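Local structure of putative hydantoin racemase (Klebsiella pneumoniae subsp. pneumoniae, 3QVL) at the interface of chains A and B and the interface of chains A and C. The protein catalyses the racemisation of allantoin, interconverting its two enantiomers, and belongs to the HyuE family of hydantoin racemases. Sequence-based numbering; all coordinates share one arbitrary frame. Chains: chain A/B/C, Putative hydantoin racemase.

Contact 1: the interface of chains A and B. Residues chain A 42-44, 46, 50, 118; chain B 231, 233.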
# COMPACT_ATOMS: atom_id res chain seq x y z
N VAL A 42 12.78 10.10 -31.62
CA VAL A 42 13.89 9.26 -31.19
C VAL A 42 13.76 7.85 -31.78
O VAL A 42 12.67 7.30 -31.81
CB VAL A 42 13.98 9.25 -29.62
CG1 VAL A 42 12.79 8.51 -28.99
CG2 VAL A 42 15.29 8.70 -29.14
N PRO A 43 14.88 7.28 -32.30
CA PRO A 43 14.85 5.94 -32.92
C PRO A 43 14.45 4.81 -31.98
O PRO A 43 13.85 3.82 -32.42
CB PRO A 43 16.29 5.75 -33.40
CG PRO A 43 16.81 7.13 -33.58
CD PRO A 43 16.20 7.92 -32.46
N SER A 44 14.78 4.94 -30.70
CA SER A 44 14.36 3.99 -29.67
C SER A 44 14.22 4.68 -28.32
O SER A 44 14.89 5.68 -28.06
CB SER A 44 15.34 2.81 -29.57
OG SER A 44 16.61 3.23 -29.10
N GLU A 46 14.76 4.60 -24.47
CA GLU A 46 15.63 3.95 -23.50
C GLU A 46 15.87 4.83 -22.28
O GLU A 46 17.01 5.02 -21.85
CB GLU A 46 16.96 3.58 -24.15
CG GLU A 46 16.85 2.60 -25.31
CD GLU A 46 18.17 2.36 -26.02
OE1 GLU A 46 18.88 3.34 -26.31
OE2 GLU A 46 18.49 1.18 -26.29
N ASP A 50 14.02 10.08 -23.44
CA ASP A 50 13.46 9.50 -24.66
C ASP A 50 11.93 9.44 -24.60
O ASP A 50 11.26 9.72 -25.60
CB ASP A 50 14.02 8.09 -24.90
CG ASP A 50 15.51 8.09 -25.20
OD1 ASP A 50 16.07 9.15 -25.53
OD2 ASP A 50 16.12 7.00 -25.11
N LEU A 118 16.49 -3.19 -22.01
CA LEU A 118 17.54 -2.47 -21.28
C LEU A 118 17.25 -2.35 -19.78
O LEU A 118 16.12 -2.04 -19.40
CB LEU A 118 17.75 -1.06 -21.86
CG LEU A 118 18.91 -0.73 -22.81
CD1 LEU A 118 19.05 0.78 -22.90
CD2 LEU A 118 20.24 -1.34 -22.37
N GLU B 231 21.03 7.80 -23.62
CA GLU B 231 21.83 7.00 -24.55
C GLU B 231 22.07 7.79 -25.83
O GLU B 231 21.16 8.47 -26.32
CB GLU B 231 21.15 5.66 -24.86
CG GLU B 231 20.82 4.80 -23.64
CD GLU B 231 22.05 4.37 -22.85
OE1 GLU B 231 23.08 4.03 -23.47
OE2 GLU B 231 21.98 4.36 -21.61
N LYS B 233 22.07 8.95 -29.30
CA LYS B 233 21.25 8.69 -30.49
C LYS B 233 20.86 9.98 -31.20
O LYS B 233 20.85 11.06 -30.60
CB LYS B 233 20.01 7.86 -30.14
CG LYS B 233 19.13 8.47 -29.05
CD LYS B 233 18.10 7.47 -28.56
CE LYS B 233 18.64 6.56 -27.48
NZ LYS B 233 17.59 5.62 -27.01
O HOH W 1 18.22 7.11 -23.34
O HOH W 2 18.68 10.00 -26.17

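Contact 2: the interface of chains A and C. Residues chain A 108-109, 176, 193, 198-201; chain C 214, 218-222, 227.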
# COMPACT_ATOMS: atom_id res chain seq x y z
N VAL A 108 -5.11 -14.58 -16.99
CA VAL A 108 -4.67 -15.94 -17.33
C VAL A 108 -3.68 -16.55 -16.33
O VAL A 108 -3.32 -17.72 -16.44
CB VAL A 108 -4.11 -16.04 -18.78
CG1 VAL A 108 -5.22 -15.89 -19.81
CG2 VAL A 108 -3.00 -15.01 -19.01
N ALA A 109 -3.22 -15.73 -15.38
CA ALA A 109 -2.28 -16.17 -14.36
C ALA A 109 -2.44 -15.36 -13.07
O ALA A 109 -2.94 -14.24 -13.10
CB ALA A 109 -0.84 -16.06 -14.87
N GLY A 176 3.22 -17.52 -13.49
CA GLY A 176 2.54 -18.41 -14.44
C GLY A 176 2.52 -17.90 -15.87
O GLY A 176 2.17 -18.64 -16.78
N THR A 193 4.77 -18.86 -26.53
CA THR A 193 3.59 -19.44 -25.87
C THR A 193 3.47 -20.93 -26.19
O THR A 193 3.23 -21.75 -25.30
CB THR A 193 2.29 -18.68 -26.26
OG1 THR A 193 2.37 -17.33 -25.79
CG2 THR A 193 1.05 -19.35 -25.66
N VAL A 198 3.01 -21.79 -21.69
CA VAL A 198 2.44 -20.78 -20.79
C VAL A 198 2.09 -19.53 -21.61
O VAL A 198 2.63 -19.35 -22.71
CB VAL A 198 3.41 -20.38 -19.64
CG1 VAL A 198 3.75 -21.58 -18.76
CG2 VAL A 198 4.68 -19.72 -20.18
N PRO A 199 1.19 -18.67 -21.10
CA PRO A 199 0.91 -17.42 -21.80
C PRO A 199 2.13 -16.50 -21.83
O PRO A 199 2.61 -16.06 -20.78
CB PRO A 199 -0.22 -16.79 -20.97
CG PRO A 199 -0.84 -17.92 -20.25
CD PRO A 199 0.28 -18.86 -19.95
N VAL A 200 2.64 -16.24 -23.03
CA VAL A 200 3.67 -15.23 -23.25
C VAL A 200 2.98 -14.12 -24.02
O VAL A 200 2.58 -14.30 -25.18
CB VAL A 200 4.89 -15.79 -24.01
CG1 VAL A 200 5.96 -14.72 -24.16
CG2 VAL A 200 5.46 -17.01 -23.30
N ILE A 201 2.83 -12.97 -23.38
CA ILE A 201 1.90 -11.94 -23.84
C ILE A 201 2.57 -10.74 -24.49
O ILE A 201 3.47 -10.12 -23.92
CB ILE A 201 0.96 -11.49 -22.68
CG1 ILE A 201 0.15 -12.68 -22.18
CG2 ILE A 201 0.02 -10.36 -23.14
CD1 ILE A 201 -0.33 -12.56 -20.75
N LEU C 214 -8.99 -12.97 -25.70
CA LEU C 214 -8.02 -13.98 -25.29
C LEU C 214 -7.98 -15.17 -26.25
O LEU C 214 -6.90 -15.68 -26.56
CB LEU C 214 -8.28 -14.45 -23.85
CG LEU C 214 -7.93 -13.45 -22.74
CD1 LEU C 214 -8.60 -13.84 -21.43
CD2 LEU C 214 -6.42 -13.32 -22.54
N GLY C 218 -4.92 -16.42 -28.88
CA GLY C 218 -4.42 -17.77 -28.65
C GLY C 218 -3.91 -17.93 -27.23
O GLY C 218 -2.93 -18.63 -26.99
N LEU C 219 -4.59 -17.27 -26.29
CA LEU C 219 -4.21 -17.30 -24.89
C LEU C 219 -5.30 -17.94 -24.03
O LEU C 219 -6.49 -17.68 -24.21
CB LEU C 219 -3.90 -15.90 -24.36
CG LEU C 219 -2.69 -15.14 -24.94
CD1 LEU C 219 -2.74 -13.68 -24.52
CD2 LEU C 219 -1.37 -15.78 -24.52
N ALA C 220 -4.87 -18.79 -23.11
CA ALA C 220 -5.75 -19.43 -22.15
C ALA C 220 -5.08 -19.45 -20.78
O ALA C 220 -3.92 -19.06 -20.65
CB ALA C 220 -6.09 -20.85 -22.60
N THR C 221 -5.82 -19.89 -19.76
CA THR C 221 -5.31 -19.97 -18.39
C THR C 221 -4.01 -20.77 -18.33
O THR C 221 -3.91 -21.86 -18.90
CB THR C 221 -6.36 -20.59 -17.44
OG1 THR C 221 -7.59 -19.88 -17.56
CG2 THR C 221 -5.89 -20.54 -15.99
N SER C 222 -3.02 -20.21 -17.64
CA SER C 222 -1.75 -20.89 -17.42
C SER C 222 -1.96 -22.12 -16.55
O SER C 222 -2.56 -22.04 -15.47
CB SER C 222 -0.75 -19.96 -16.74
OG SER C 222 0.49 -20.62 -16.53
N LEU C 227 -2.58 -22.03 -11.14
CA LEU C 227 -3.87 -22.29 -11.77
C LEU C 227 -3.88 -23.57 -12.60
O LEU C 227 -4.71 -23.73 -13.50
CB LEU C 227 -4.32 -21.08 -12.59
CG LEU C 227 -4.51 -19.74 -11.86
CD1 LEU C 227 -4.82 -18.63 -12.85
CD2 LEU C 227 -5.59 -19.82 -10.79

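Contact 1: the interface of chains A and B
The backbone of A:Val42, A:Ser44 and A:Glu46 runs as irregular loop, extended at A:Ser44 (phi/psi -150°/152°), into the first turn of helix 48-68 at A:Asp50, while B:Glu231 and B:Lys233 lie on a partner loop. B:Lys233 is the plug: its CG takes the crowded position between backbone N and carbonyl carbon, and the chain bends at chi3 (85°) before straightening towards NZ. The ammonium enters an acidic socket, with salt bridges from NZ to OE1 of A:Glu46 at 2.7 Å and to OD2 of A:Asp50 at 2.8 Å. NZ of B:Lys233 also gives a hydrogen bond to the carbonyl O of A:Ser44 at 2.9 Å. In each case the nitrogen stands above the plane of the acceptor group, most steeply over the A:Ser44 carbonyl. A:Asp50 meets the lysine tip to tip, whereas the extended A:Glu46 chain crosses it obliquely. The same A:Asp50 OD2 accepts the backbone N of A:Glu46 at 2.8 Å on its anti lone pair, so one oxygen serves both this loop N-H and the partner's ammonium, which probably positions A:Asp50 for the lysine. Water 1 links this OD2 and the carbonyl of A:Glu46 to the backbone N of B:Glu231; water 2 joins A:Asp50 OD1 to the carbonyl of B:Glu231. The B:Glu231 side chain bends at chi2 and lays its CG 4.1 Å from CB of A:Glu46. The lysine charge probably keeps both acids ionised. If the pairing holds outside the crystal, the site would pin a partner loop against the segment carrying A:Ser44, a ligand-pocket residue, and may steady that wall of the active site.

Contact 2: the interface of chains A and C
The carbonyl O of A:Val108, at the end of helix 97-108, takes a hydrogen bond across the interface from the backbone N of C:Ser222 at 2.8 Å, nearly straight (174° at H) and in the carbonyl plane. The C:Ser222 hydroxyl makes its own bond to a different carbonyl: OG, anti to its own backbone N (chi1 -179°), donates to the O of A:Gly176 at 2.6 Å, in plane and on a lone pair. Backbone and hydroxyl of one serine thus engage the end of helix 97-108 and the loop at A:Gly176. A:Pro199 packs beside this clamp, its CD 3.5 Å from CB of C:Ser222 and its CG edging towards the carbonyl O of C:Ala220. Further along, C:Leu219, with CG anti to the carbonyl carbon, straddles two residues: CD1 lies 3.8 Å from CG1 of A:Ile201, the two side chains crossing obliquely, and CD2 lies 3.9 Å from CB of A:Pro199. Behind them, A:Thr193 OG1 accepts the backbone N of A:Val200 at 3.0 Å, tying helix 189-196 to strand 200-201. A:Val108 turns CG1 towards CD2 of C:Leu214, extending the apolar seam, which C:Leu227 continues at A:Ala109. If the pairing is biological, clamp and seam would help hold the two subunits together. In the fold, the chain C segment 218-222 follows helix 203-216 and lies across the end of helix 97-108, the loop at A:Gly176 before strand 177-180, and the start of strand 200-201.

The C-alpha centres of contact 1 and contact 2 are about 31 Å apart, and the two share no residue. Contact 1 is charged and water-bridged; contact 2 is mainly apolar, with a serine clamp. Each belongs to a two-fold interface, so chain A meets B and C through two different surfaces, and repeating both could build the deposited assembly of six copies, if both pairings hold outside the crystal. The partners use different parts of their C-terminal region: residues 231 and 233 in contact 1, 214 to 227 in contact 2.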